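Cellulase (Clostridium cellulovorans, PDB 6UI3) probably hydrolyses internal beta-1,4-glucosidic bonds of cellulose and related plant polysaccharides as a broad-specificity endoglucanase, this chain being the family 5 catalytic domain of a longer protein. Local coordinates at residues F111-D116 / I150-E156; Y165-L169 / V194-C198; G127-T132 / I176-I180; N170-A174 / G208-P212; L33-G38 / I65-E71. One frame throughout, in Å; residues are numbered along the deposited sequence.

How the contacts relate
All five contacts lie within one (beta/alpha)8 barrel. Contacts 1 and 5 each join loops that follow successive strands; hydrogen bonds to backbone groups run through both, most of those in contact 5 using the R68 and E71 side chains. Contacts 2, 3 and 4 share helix 163-182, which meets the end of strand 192-195 in contact 2, helix 120-137 in contact 3 and the loop after helix 203-208 in contact 4. Contact 2 is buried and has no direct hydrogen bond; contact 3, partly buried, also relies on apolar side chains. Contact 4, at the surface, uses an asparagine amide and two waters. Contacts 1 and 2 touch directly, H155 N lying 3.0 Å from Y197 OH.

Contact 1: residues F111-D116 / I150-E156; sequences FQGQFD and INQPRHE. Unlike the reference sequence in segment 150-156: Q152 (reference Glu).
Q112 and R154 bring the two loops side by side: R154 N donates to Q112 O (2.9 Å), E156 N to G113 O (2.8 Å, N-H...O 173°) and F115 N to R154 O, the last two framing a single beta bridge between Q114 and H155 with the first beside it. The side chain of Q112 then carries the polar link further. Extended, with CG anti to the backbone N (chi1 -177°), it brings OE1 to the start of the other loop, where Q152 N and N151 ND2, both 3.2 Å from Q112 OE1, arrive from the same face of the amide. Q152 N lies well above the carbonyl plane, not on a lone pair, whereas N151 ND2 is tilted from that plane by 31°. N151 turns its own OD1 to R64, and Q152 its OE1 to H222.

On the other flank P153 CB sits over the centre of one face of F115, 3.6 Å from the ring centroid, a clear CH-pi contact. I150 CD1 meets F111 CE1 at 3.9 Å. At the far end D116 OD2 takes H155 ND1 at 2.7 Å, in the plane of the imidazole and on the anti side of the carboxylate; D116 OD1 turns to H119.

Q152 stands where the reference sequence has glutamate. In family 5 the glutamate of the Asn-Glu pair after the fourth strand is the acid/base, consistent with an active-site position for Q152. The two donors on Q112 OE1 tie N151 and Q152 to the preceding loop, while the carboxylate of D116 would probably polarise the H155 ring.

Contact 2: residues Y165-L169 / V194-C198; sequences YFNVL and VPTYC
L169 CD2 reaches the end of strand 192-195 first, lying 3.5 Å from P195 O. This is the edge where helix 163-182 closes over the strand that follows it in the barrel. The methyl continues along the main chain: at T196 it comes 3.4 Å from the carbonyl carbon, and at Y197 it is 3.3 Å from N. One branch of L169 therefore covers three consecutive backbone positions. The CG of L169, anti to its own N (chi1 173°), projects from the helix to put the branch there. The T196 side chain points away from the helix and bonds S200 O instead.

Y197 does most of the work. Its CB and CG touch the CD1-CE1 side of F166, with CB 3.6 Å from F166 CD1, and the two aromatics form an offset edge-to-face pair: centroids 5.3 Å apart, planes at 67°, the edge of F166 turned to the face of Y197. One helical residue earlier, Y165 runs beside Y197 in the same direction, and Y165 CB touches Y197 CE2 at 3.5 Å.

The phenol end of Y197 stays beside Y165 and also reaches the loop of contact 1, where its hydroxyl accepts from H155 N and also hydrogen-bonds D158 O, while Y165 stacks on H155. No hydrogen bond crosses between the two segments, so their cohesion is dispersive and aromatic; the polar fixation of Y197 comes from H155 and D158 in the loop before helix 163-182.

Contact 3: residues G127-T132 / I176-I180; sequences GTIVWT and IVPVI
G127 and I176 begin the meeting of two outer helices of the (beta/alpha)8 barrel, 120-137 and 163-182, whose short segments run in the same direction with a signed crossing angle of -31° and an axis separation of 9.5 Å. The N of P178 has no bond to the preceding turn, so helix 163-182 is kinked there. CA atoms come nearest at T128 with I176 and T132 with I180, one helical turn apart on each side. Parallel helices of this kind are what successive beta-alpha units put side by side on the outside of such a barrel.

I176 packs on the backbone of G127, its CD1 lying 3.5 Å from the carbonyl carbon of that glycine. The other branch turns to the indole of W131: I176 CG2 lies 3.6 Å from W131 CD1, in the pyrrole part. I180 CD1 lies near the CD2-CE3 rim of the same indole, 4.0 Å from W131 CE3, so two isoleucines from consecutive turns share one ring. The polar end of that indole is settled elsewhere, since W131 NE1 donates to T149 O, and its ring also meets F147 of strand 145-148.

Nearer the outside, V179 inserts between two threonines. Its CG2 lies 3.9 Å from T128 CG2, and CG1 3.4 Å from T132 OG1, a hydroxyl that donates back along its own helix to T128 O at 2.7 Å.

Contact 4: residues N170-A174 / G208-P212; sequences NEYNA and GMVVP
N170 holds the loop after helix 203-208 against helix 163-182, one of the outer helices of the (beta/alpha)8 barrel. Its amide uses both ends on the backbone two residues apart: ND2 donates to G208 O (3.0 Å, N-H...O 173°), in the plane of both groups, and OD1 accepts from V210 N (3.0 Å). The second donor comes from above the carbonyl plane of the amide, not along a lone pair. Together the two bonds fix the rotation of the amide. A second close spot lies a helical turn on, where P212 CG presses 3.6 Å from N173 O, beside the CB of N173.

Between these two points the fit is looser. Exposed V210 touches the N170 amide through CG2, 3.5 Å from N170 ND2, and its carbonyl points to two waters that link it to the helix in place of direct bonding. One water there donates to both N170 OD1 and V210 O and accepts from N173 ND2; N173 OD1 has T149 as its partner. Another joins the backbone carbonyls, 2.9 Å from N170 O and 2.8 Å from V210 O.

Contact 5: residues L33-G38 / I65-E71; sequences LESVGG and IPVRWDE
R68 supplies most of the hydrogen bonding. Its backbone N donates to L33 O (3.0 Å), and its guanidinium takes E34 O side-on with two nitrogens, NE at 2.9 Å and NH2 at 3.0 Å, with E34 O close to the guanidinium plane. NH2 lies nearly in line with the C=O bond, whereas NE comes from well above the carbonyl plane. A bend at chi3 (-52°) turns the group back onto this oxygen. A further bond runs from G37 N, within the type II turn S35 to G38, to the syn lone pair of E71 OE1 at 2.8 Å. A water accepts from L33 N and donates to P66 O.

Van der Waals contacts make up the rest. V36 CG2 sits over one face of the R68 guanidinium, 3.5 Å from NH2. The chain of E34 lies along P66, its OE1 3.6 Å from P66 CB, while its carboxylate serves N31 N and T32 N. In an apolar pair, L33 CD1 meets I65 CG2 at 4.1 Å.

Both segments follow strands of the barrel, 25-29 and 62-65, so this is a pairing of successive beta-alpha loops at the C-terminal end of the (beta/alpha)8 barrel, the end that carries the active-site cleft in family 5 glycosidases.

Contact 1: residues F111-D116 / I150-E156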
# COMPACT_ATOMS: atom_id res chain seq x y z
N PHE A 111 9.41 -14.06 4.09
CA PHE A 111 9.56 -14.38 2.67
C PHE A 111 9.59 -13.15 1.76
O PHE A 111 10.02 -13.26 0.61
CB PHE A 111 8.54 -15.44 2.20
CG PHE A 111 7.15 -14.93 1.82
CD1 PHE A 111 6.91 -14.36 0.59
CD2 PHE A 111 6.06 -15.13 2.66
CE1 PHE A 111 5.65 -13.95 0.22
CE2 PHE A 111 4.78 -14.73 2.27
CZ PHE A 111 4.59 -14.15 1.06
N GLN A 112 9.16 -11.99 2.25
CA GLN A 112 9.24 -10.77 1.46
C GLN A 112 10.64 -10.51 0.95
O GLN A 112 10.81 -9.86 -0.09
CB GLN A 112 8.79 -9.58 2.32
CG GLN A 112 8.76 -8.24 1.57
CD GLN A 112 8.34 -7.10 2.49
OE1 GLN A 112 7.22 -6.61 2.41
NE2 GLN A 112 9.23 -6.69 3.38
N GLY A 113 11.67 -10.94 1.70
CA GLY A 113 13.05 -10.73 1.32
C GLY A 113 13.73 -11.90 0.65
O GLY A 113 14.96 -11.96 0.59
N GLN A 114 12.94 -12.84 0.15
CA GLN A 114 13.44 -14.10 -0.41
C GLN A 114 12.99 -14.31 -1.85
O GLN A 114 12.85 -15.45 -2.31
CB GLN A 114 13.07 -15.27 0.49
CG GLN A 114 13.65 -15.12 1.91
CD GLN A 114 13.33 -16.29 2.78
OE1 GLN A 114 12.17 -16.68 2.92
NE2 GLN A 114 14.36 -16.89 3.36
N PHE A 115 12.84 -13.22 -2.60
CA PHE A 115 12.43 -13.28 -4.01
C PHE A 115 13.64 -13.56 -4.89
O PHE A 115 14.18 -12.69 -5.58
CB PHE A 115 11.65 -12.03 -4.41
CG PHE A 115 10.20 -12.11 -4.00
CD1 PHE A 115 9.81 -11.96 -2.67
CD2 PHE A 115 9.21 -12.40 -4.94
CE1 PHE A 115 8.49 -12.11 -2.28
CE2 PHE A 115 7.89 -12.54 -4.56
CZ PHE A 115 7.52 -12.39 -3.25
N ASP A 116 14.05 -14.83 -4.88
CA ASP A 116 15.19 -15.32 -5.64
C ASP A 116 14.92 -16.78 -6.00
O ASP A 116 14.04 -17.43 -5.45
CB ASP A 116 16.51 -15.12 -4.88
CG ASP A 116 16.45 -15.63 -3.45
OD1 ASP A 116 16.15 -16.82 -3.27
OD2 ASP A 116 16.67 -14.84 -2.50
N ILE A 150 1.88 -8.69 -2.01
CA ILE A 150 3.11 -8.65 -1.21
C ILE A 150 3.56 -7.20 -1.21
O ILE A 150 3.45 -6.52 -2.22
CB ILE A 150 4.17 -9.63 -1.75
CG1 ILE A 150 5.43 -9.64 -0.87
CG2 ILE A 150 4.52 -9.34 -3.21
CD1 ILE A 150 5.22 -10.13 0.57
N ASN A 151 4.07 -6.71 -0.09
CA ASN A 151 4.38 -5.28 0.07
C ASN A 151 5.56 -4.82 -0.81
O ASN A 151 5.36 -4.11 -1.80
CB ASN A 151 4.63 -5.01 1.56
CG ASN A 151 5.17 -3.64 1.81
OD1 ASN A 151 4.58 -2.66 1.33
ND2 ASN A 151 6.27 -3.54 2.51
N GLN A 152 6.78 -5.19 -0.43
CA GLN A 152 8.01 -4.73 -1.09
C GLN A 152 8.91 -5.93 -1.37
O GLN A 152 9.96 -6.12 -0.74
CB GLN A 152 8.70 -3.63 -0.29
CG GLN A 152 7.92 -2.31 -0.43
CD GLN A 152 8.41 -1.14 0.36
OE1 GLN A 152 7.97 -0.01 0.13
NE2 GLN A 152 9.29 -1.37 1.30
N PRO A 153 8.50 -6.78 -2.31
CA PRO A 153 9.21 -8.03 -2.56
C PRO A 153 10.61 -7.79 -3.09
O PRO A 153 10.81 -6.98 -4.00
CB PRO A 153 8.35 -8.72 -3.63
CG PRO A 153 7.65 -7.58 -4.34
CD PRO A 153 7.37 -6.58 -3.24
N ARG A 154 11.58 -8.53 -2.57
CA ARG A 154 12.96 -8.29 -2.94
C ARG A 154 13.82 -9.47 -2.53
O ARG A 154 13.37 -10.40 -1.84
CB ARG A 154 13.48 -6.99 -2.29
CG ARG A 154 13.47 -7.02 -0.78
CD ARG A 154 13.85 -5.66 -0.26
NE ARG A 154 13.95 -5.50 1.17
CZ ARG A 154 12.93 -5.18 1.96
NH1 ARG A 154 11.70 -5.07 1.47
NH2 ARG A 154 13.14 -4.96 3.24
N HIS A 155 15.08 -9.42 -2.93
CA HIS A 155 16.13 -10.30 -2.42
C HIS A 155 16.90 -9.53 -1.36
O HIS A 155 17.57 -8.54 -1.68
CB HIS A 155 17.05 -10.72 -3.56
CG HIS A 155 18.32 -11.39 -3.10
ND1 HIS A 155 18.37 -12.72 -2.73
CD2 HIS A 155 19.57 -10.91 -2.96
CE1 HIS A 155 19.60 -13.03 -2.39
NE2 HIS A 155 20.36 -11.95 -2.51
N GLU A 156 16.81 -9.98 -0.11
CA GLU A 156 17.60 -9.43 1.01
C GLU A 156 17.37 -7.91 1.06
O GLU A 156 16.21 -7.48 1.13
CB GLU A 156 19.05 -9.89 0.94
CG GLU A 156 19.18 -11.38 1.05
CD GLU A 156 20.62 -11.85 1.09
OE1 GLU A 156 21.53 -11.02 0.89
OE2 GLU A 156 20.83 -13.06 1.31

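Contact 2: residues Y165-L169 / V194-C198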
# COMPACT_ATOMS: atom_id res chain seq x y z
N TYR A 165 15.50 -11.99 -10.03
CA TYR A 165 14.54 -11.71 -8.97
C TYR A 165 13.26 -11.16 -9.56
O TYR A 165 12.16 -11.45 -9.07
CB TYR A 165 15.12 -10.71 -7.97
CG TYR A 165 16.52 -10.98 -7.46
CD1 TYR A 165 17.04 -12.27 -7.39
CD2 TYR A 165 17.34 -9.94 -7.06
CE1 TYR A 165 18.34 -12.49 -6.92
CE2 TYR A 165 18.62 -10.15 -6.60
CZ TYR A 165 19.12 -11.43 -6.53
OH TYR A 165 20.42 -11.64 -6.08
N PHE A 166 13.36 -10.33 -10.61
CA PHE A 166 12.16 -9.81 -11.24
C PHE A 166 11.29 -10.96 -11.73
O PHE A 166 10.07 -10.92 -11.61
CB PHE A 166 12.47 -8.89 -12.42
CG PHE A 166 13.34 -7.68 -12.11
CD1 PHE A 166 13.49 -7.18 -10.83
CD2 PHE A 166 14.00 -7.03 -13.15
CE1 PHE A 166 14.28 -6.06 -10.59
CE2 PHE A 166 14.79 -5.93 -12.91
CZ PHE A 166 14.94 -5.44 -11.64
N ASN A 167 11.92 -11.98 -12.31
CA ASN A 167 11.15 -13.11 -12.85
C ASN A 167 10.52 -13.94 -11.74
O ASN A 167 9.40 -14.42 -11.90
CB ASN A 167 12.03 -14.00 -13.73
CG ASN A 167 11.31 -15.27 -14.15
OD1 ASN A 167 10.36 -15.22 -14.93
ND2 ASN A 167 11.74 -16.41 -13.61
N VAL A 168 11.22 -14.11 -10.62
CA VAL A 168 10.63 -14.83 -9.48
C VAL A 168 9.36 -14.11 -9.02
O VAL A 168 8.33 -14.74 -8.78
CB VAL A 168 11.64 -14.98 -8.34
CG1 VAL A 168 10.96 -15.51 -7.08
CG2 VAL A 168 12.74 -15.93 -8.73
N LEU A 169 9.42 -12.78 -8.91
CA LEU A 169 8.23 -12.02 -8.52
C LEU A 169 7.11 -12.18 -9.55
O LEU A 169 5.94 -12.32 -9.18
CB LEU A 169 8.59 -10.55 -8.33
CG LEU A 169 7.40 -9.61 -8.10
CD1 LEU A 169 6.59 -10.02 -6.89
CD2 LEU A 169 7.91 -8.18 -7.95
N VAL A 194 -0.77 -5.79 -7.58
CA VAL A 194 0.43 -6.56 -7.78
C VAL A 194 1.62 -5.60 -7.90
O VAL A 194 1.59 -4.68 -8.73
CB VAL A 194 0.36 -7.48 -9.02
CG1 VAL A 194 -0.57 -8.66 -8.73
CG2 VAL A 194 -0.10 -6.73 -10.27
N PRO A 195 2.66 -5.73 -7.07
CA PRO A 195 3.79 -4.80 -7.12
C PRO A 195 4.85 -5.21 -8.14
O PRO A 195 4.99 -6.38 -8.49
CB PRO A 195 4.37 -4.93 -5.71
CG PRO A 195 4.15 -6.35 -5.37
CD PRO A 195 2.78 -6.67 -5.94
N THR A 196 5.60 -4.20 -8.58
CA THR A 196 6.92 -4.42 -9.16
C THR A 196 7.90 -4.82 -8.04
O THR A 196 7.58 -4.80 -6.84
CB THR A 196 7.40 -3.12 -9.79
OG1 THR A 196 7.41 -2.13 -8.75
CG2 THR A 196 6.53 -2.67 -10.95
N TYR A 197 9.13 -5.16 -8.42
CA TYR A 197 10.18 -5.46 -7.45
C TYR A 197 10.38 -4.26 -6.53
O TYR A 197 10.54 -3.13 -7.01
CB TYR A 197 11.47 -5.81 -8.22
CG TYR A 197 12.64 -6.22 -7.37
CD1 TYR A 197 13.55 -5.28 -6.92
CD2 TYR A 197 12.88 -7.55 -7.04
CE1 TYR A 197 14.64 -5.64 -6.13
CE2 TYR A 197 13.97 -7.92 -6.25
CZ TYR A 197 14.84 -6.97 -5.81
OH TYR A 197 15.90 -7.35 -5.02
N CYS A 198 10.34 -4.49 -5.22
CA CYS A 198 10.39 -3.44 -4.20
C CYS A 198 9.25 -2.43 -4.32
O CYS A 198 9.33 -1.34 -3.72
CB CYS A 198 11.72 -2.67 -4.17
SG CYS A 198 13.12 -3.62 -3.55

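Contact 3: residues G127-T132 / I176-I180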
# COMPACT_ATOMS: atom_id res chain seq x y z
N GLY A 127 3.09 -18.15 0.21
CA GLY A 127 2.14 -17.14 -0.23
C GLY A 127 0.80 -17.74 -0.64
O GLY A 127 -0.26 -17.16 -0.39
N THR A 128 0.84 -18.91 -1.29
CA THR A 128 -0.40 -19.58 -1.68
C THR A 128 -1.21 -19.98 -0.45
O THR A 128 -2.42 -19.76 -0.39
CB THR A 128 -0.09 -20.81 -2.54
OG1 THR A 128 0.45 -20.39 -3.80
CG2 THR A 128 -1.32 -21.65 -2.80
N ILE A 129 -0.55 -20.59 0.54
CA ILE A 129 -1.27 -21.06 1.72
C ILE A 129 -1.82 -19.89 2.52
O ILE A 129 -2.96 -19.93 3.01
CB ILE A 129 -0.34 -21.97 2.55
CG1 ILE A 129 -0.06 -23.26 1.77
CG2 ILE A 129 -0.94 -22.25 3.92
CD1 ILE A 129 1.08 -24.07 2.33
N VAL A 130 -1.05 -18.81 2.65
CA VAL A 130 -1.50 -17.63 3.39
C VAL A 130 -2.63 -16.93 2.65
O VAL A 130 -3.68 -16.62 3.24
CB VAL A 130 -0.30 -16.69 3.67
CG1 VAL A 130 -0.78 -15.34 4.18
CG2 VAL A 130 0.66 -17.34 4.66
N TRP A 131 -2.46 -16.67 1.35
CA TRP A 131 -3.52 -16.00 0.60
C TRP A 131 -4.79 -16.84 0.50
O TRP A 131 -5.88 -16.27 0.48
CB TRP A 131 -3.04 -15.55 -0.80
CG TRP A 131 -2.46 -14.17 -0.71
CD1 TRP A 131 -1.16 -13.79 -0.91
CD2 TRP A 131 -3.18 -12.99 -0.33
NE1 TRP A 131 -1.03 -12.43 -0.69
CE2 TRP A 131 -2.25 -11.93 -0.31
CE3 TRP A 131 -4.51 -12.74 0.00
CZ2 TRP A 131 -2.62 -10.62 0.04
CZ3 TRP A 131 -4.88 -11.44 0.36
CH2 TRP A 131 -3.94 -10.40 0.37
N THR A 132 -4.68 -18.17 0.45
CA THR A 132 -5.90 -18.98 0.46
C THR A 132 -6.69 -18.73 1.73
O THR A 132 -7.91 -18.59 1.69
CB THR A 132 -5.54 -20.46 0.31
OG1 THR A 132 -4.92 -20.68 -0.97
CG2 THR A 132 -6.78 -21.34 0.37
N ILE A 176 -0.39 -16.26 -7.35
CA ILE A 176 -1.25 -15.77 -6.27
C ILE A 176 -2.57 -15.24 -6.80
O ILE A 176 -3.62 -15.43 -6.18
CB ILE A 176 -0.50 -14.72 -5.42
CG1 ILE A 176 0.67 -15.33 -4.67
CG2 ILE A 176 -1.45 -14.03 -4.46
CD1 ILE A 176 0.34 -16.41 -3.81
N VAL A 177 -2.55 -14.50 -7.91
CA VAL A 177 -3.80 -13.94 -8.44
C VAL A 177 -4.82 -15.05 -8.73
O VAL A 177 -5.95 -14.95 -8.19
CB VAL A 177 -3.51 -13.00 -9.62
CG1 VAL A 177 -4.80 -12.65 -10.39
CG2 VAL A 177 -2.81 -11.74 -9.11
N PRO A 178 -4.51 -16.10 -9.48
CA PRO A 178 -5.53 -17.14 -9.70
C PRO A 178 -5.88 -17.91 -8.44
O PRO A 178 -7.01 -18.40 -8.33
CB PRO A 178 -4.94 -18.04 -10.80
CG PRO A 178 -3.57 -17.56 -11.03
CD PRO A 178 -3.38 -16.23 -10.42
N VAL A 179 -4.95 -18.06 -7.49
CA VAL A 179 -5.29 -18.68 -6.21
C VAL A 179 -6.42 -17.92 -5.53
O VAL A 179 -7.40 -18.50 -5.06
CB VAL A 179 -4.04 -18.78 -5.31
CG1 VAL A 179 -4.44 -18.97 -3.85
CG2 VAL A 179 -3.14 -19.90 -5.78
N ILE A 180 -6.31 -16.59 -5.49
CA ILE A 180 -7.37 -15.76 -4.92
C ILE A 180 -8.67 -15.93 -5.71
O ILE A 180 -9.75 -16.13 -5.12
CB ILE A 180 -6.93 -14.29 -4.85
CG1 ILE A 180 -5.79 -14.12 -3.83
CG2 ILE A 180 -8.11 -13.37 -4.50
CD1 ILE A 180 -5.01 -12.84 -3.95

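Contact 4: residues N170-A174 / G208-P212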
# COMPACT_ATOMS: atom_id res chain seq x y z
N ASN A 170 7.45 -12.16 -10.84
CA ASN A 170 6.42 -12.35 -11.86
C ASN A 170 5.72 -13.69 -11.68
O ASN A 170 4.50 -13.79 -11.82
CB ASN A 170 7.01 -12.23 -13.26
CG ASN A 170 7.43 -10.80 -13.59
OD1 ASN A 170 6.91 -9.83 -13.04
ND2 ASN A 170 8.38 -10.68 -14.50
N GLU A 171 6.48 -14.75 -11.36
CA GLU A 171 5.88 -16.06 -11.13
C GLU A 171 5.03 -16.07 -9.87
O GLU A 171 3.95 -16.68 -9.84
CB GLU A 171 6.95 -17.14 -11.07
CG GLU A 171 7.71 -17.34 -12.38
CD GLU A 171 8.64 -18.53 -12.33
OE1 GLU A 171 8.24 -19.56 -11.75
OE2 GLU A 171 9.77 -18.44 -12.85
N TYR A 172 5.48 -15.40 -8.81
CA TYR A 172 4.69 -15.28 -7.58
C TYR A 172 3.35 -14.62 -7.87
O TYR A 172 2.29 -15.16 -7.54
CB TYR A 172 5.48 -14.49 -6.54
CG TYR A 172 4.72 -14.16 -5.27
CD1 TYR A 172 4.74 -15.01 -4.18
CD2 TYR A 172 3.99 -12.99 -5.16
CE1 TYR A 172 4.06 -14.70 -3.01
CE2 TYR A 172 3.30 -12.67 -4.00
CZ TYR A 172 3.34 -13.53 -2.92
OH TYR A 172 2.67 -13.26 -1.74
N ASN A 173 3.37 -13.46 -8.51
CA ASN A 173 2.12 -12.76 -8.78
C ASN A 173 1.22 -13.58 -9.70
O ASN A 173 -0.01 -13.59 -9.53
CB ASN A 173 2.40 -11.39 -9.39
CG ASN A 173 2.86 -10.35 -8.38
OD1 ASN A 173 2.50 -10.40 -7.20
ND2 ASN A 173 3.63 -9.38 -8.84
N ALA A 174 1.81 -14.27 -10.69
CA ALA A 174 1.03 -15.06 -11.62
C ALA A 174 0.36 -16.26 -10.97
O ALA A 174 -0.62 -16.77 -11.50
CB ALA A 174 1.90 -15.55 -12.78
N GLY A 208 10.86 -4.78 -16.14
CA GLY A 208 10.97 -6.18 -15.80
C GLY A 208 9.68 -6.83 -15.37
O GLY A 208 9.59 -8.06 -15.29
N MET A 209 8.67 -6.02 -15.06
CA MET A 209 7.38 -6.50 -14.59
C MET A 209 6.60 -7.17 -15.71
O MET A 209 6.50 -6.64 -16.81
CB MET A 209 6.59 -5.26 -14.15
CG MET A 209 5.23 -5.53 -13.61
SD MET A 209 5.36 -6.41 -12.04
CE MET A 209 3.64 -6.32 -11.52
N VAL A 210 6.01 -8.32 -15.41
CA VAL A 210 4.99 -8.94 -16.25
C VAL A 210 3.72 -8.94 -15.41
O VAL A 210 3.65 -9.62 -14.37
CB VAL A 210 5.37 -10.36 -16.69
CG1 VAL A 210 4.21 -11.01 -17.47
CG2 VAL A 210 6.62 -10.31 -17.55
N VAL A 211 2.75 -8.13 -15.79
CA VAL A 211 1.48 -8.12 -15.06
C VAL A 211 0.77 -9.43 -15.34
O VAL A 211 0.72 -9.85 -16.51
CB VAL A 211 0.63 -6.92 -15.52
CG1 VAL A 211 -0.66 -6.87 -14.72
CG2 VAL A 211 1.40 -5.61 -15.34
N PRO A 212 0.23 -10.12 -14.34
CA PRO A 212 -0.48 -11.38 -14.62
C PRO A 212 -1.58 -11.21 -15.66
O PRO A 212 -2.16 -10.13 -15.81
CB PRO A 212 -1.07 -11.75 -13.25
CG PRO A 212 -0.10 -11.20 -12.27
CD PRO A 212 0.34 -9.87 -12.89
O HOH W 1 4.31 -9.62 -11.67
O HOH W 2 3.08 -12.31 -13.81

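Contact 5: residues L33-G38 / I65-E71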
# COMPACT_ATOMS: atom_id res chain seq x y z
N LEU A 33 0.10 -3.07 12.24
CA LEU A 33 -0.01 -4.52 12.16
C LEU A 33 1.12 -5.19 11.38
O LEU A 33 1.17 -6.42 11.34
CB LEU A 33 -1.38 -4.95 11.63
CG LEU A 33 -2.51 -4.76 12.65
CD1 LEU A 33 -3.85 -4.81 11.95
CD2 LEU A 33 -2.43 -5.83 13.74
N GLU A 34 2.05 -4.42 10.81
CA GLU A 34 3.26 -4.99 10.25
C GLU A 34 4.44 -4.96 11.22
O GLU A 34 5.53 -5.40 10.85
CB GLU A 34 3.65 -4.33 8.92
CG GLU A 34 4.46 -3.05 9.01
CD GLU A 34 3.69 -1.79 9.40
OE1 GLU A 34 2.62 -1.84 10.04
OE2 GLU A 34 4.23 -0.69 9.07
N SER A 35 4.25 -4.47 12.44
CA SER A 35 5.35 -4.33 13.39
C SER A 35 5.84 -5.69 13.89
O SER A 35 5.07 -6.66 13.97
CB SER A 35 4.91 -3.52 14.61
OG SER A 35 4.41 -2.24 14.28
N VAL A 36 7.11 -5.75 14.30
CA VAL A 36 7.58 -6.89 15.08
C VAL A 36 6.90 -6.85 16.44
O VAL A 36 6.93 -5.82 17.13
CB VAL A 36 9.10 -6.85 15.24
CG1 VAL A 36 9.57 -7.97 16.18
CG2 VAL A 36 9.80 -6.96 13.89
N GLY A 37 6.28 -7.96 16.84
CA GLY A 37 5.62 -8.04 18.12
C GLY A 37 4.16 -7.68 18.13
O GLY A 37 3.57 -7.55 19.21
N GLY A 38 3.55 -7.50 16.97
CA GLY A 38 2.14 -7.21 16.92
C GLY A 38 1.86 -5.72 16.83
O GLY A 38 2.74 -4.88 16.67
N ILE A 65 -3.79 -1.26 5.05
CA ILE A 65 -3.53 -1.89 6.35
C ILE A 65 -2.39 -2.89 6.19
O ILE A 65 -2.63 -4.07 5.86
CB ILE A 65 -4.79 -2.57 6.88
CG1 ILE A 65 -5.97 -1.60 6.98
CG2 ILE A 65 -4.52 -3.21 8.24
CD1 ILE A 65 -7.31 -2.28 7.07
N PRO A 66 -1.15 -2.45 6.39
CA PRO A 66 -0.01 -3.38 6.41
C PRO A 66 -0.21 -4.47 7.46
O PRO A 66 -0.51 -4.18 8.61
CB PRO A 66 1.16 -2.46 6.81
CG PRO A 66 0.77 -1.11 6.25
CD PRO A 66 -0.71 -1.04 6.49
N VAL A 67 0.01 -5.73 7.06
CA VAL A 67 -0.12 -6.85 8.00
C VAL A 67 1.05 -7.82 7.83
O VAL A 67 1.25 -8.38 6.75
CB VAL A 67 -1.44 -7.63 7.86
CG1 VAL A 67 -1.52 -8.74 8.91
CG2 VAL A 67 -2.64 -6.70 7.96
N ARG A 68 1.80 -8.03 8.92
CA ARG A 68 2.77 -9.12 9.03
C ARG A 68 2.03 -10.32 9.62
O ARG A 68 1.35 -10.17 10.64
CB ARG A 68 3.91 -8.71 9.96
CG ARG A 68 4.98 -9.77 10.16
CD ARG A 68 5.99 -9.39 11.24
NE ARG A 68 6.59 -8.06 11.06
CZ ARG A 68 7.88 -7.79 10.87
NH1 ARG A 68 8.78 -8.75 10.77
NH2 ARG A 68 8.25 -6.54 10.78
N TRP A 69 2.14 -11.49 8.99
CA TRP A 69 1.38 -12.66 9.40
C TRP A 69 2.19 -13.73 10.11
O TRP A 69 1.60 -14.55 10.84
CB TRP A 69 0.69 -13.30 8.19
CG TRP A 69 -0.25 -12.39 7.47
CD1 TRP A 69 0.05 -11.55 6.44
CD2 TRP A 69 -1.66 -12.22 7.73
NE1 TRP A 69 -1.09 -10.88 6.03
CE2 TRP A 69 -2.15 -11.27 6.81
CE3 TRP A 69 -2.55 -12.77 8.66
CZ2 TRP A 69 -3.48 -10.87 6.79
CZ3 TRP A 69 -3.87 -12.37 8.64
CH2 TRP A 69 -4.33 -11.43 7.71
N ASP A 70 3.50 -13.77 9.90
CA ASP A 70 4.30 -14.94 10.27
C ASP A 70 4.78 -14.95 11.72
O ASP A 70 5.55 -15.84 12.08
CB ASP A 70 5.42 -15.21 9.26
CG ASP A 70 6.44 -14.11 9.14
OD1 ASP A 70 6.25 -13.02 9.70
OD2 ASP A 70 7.46 -14.35 8.45
N GLU A 71 4.31 -14.04 12.56
CA GLU A 71 4.43 -14.21 14.01
C GLU A 71 3.17 -14.80 14.60
O GLU A 71 3.10 -15.01 15.82
CB GLU A 71 4.78 -12.88 14.70
CG GLU A 71 6.07 -12.26 14.16
CD GLU A 71 6.49 -10.97 14.84
OE1 GLU A 71 5.65 -10.15 15.20
OE2 GLU A 71 7.71 -10.77 15.00
O HOH W 3 -1.22 -1.88 9.99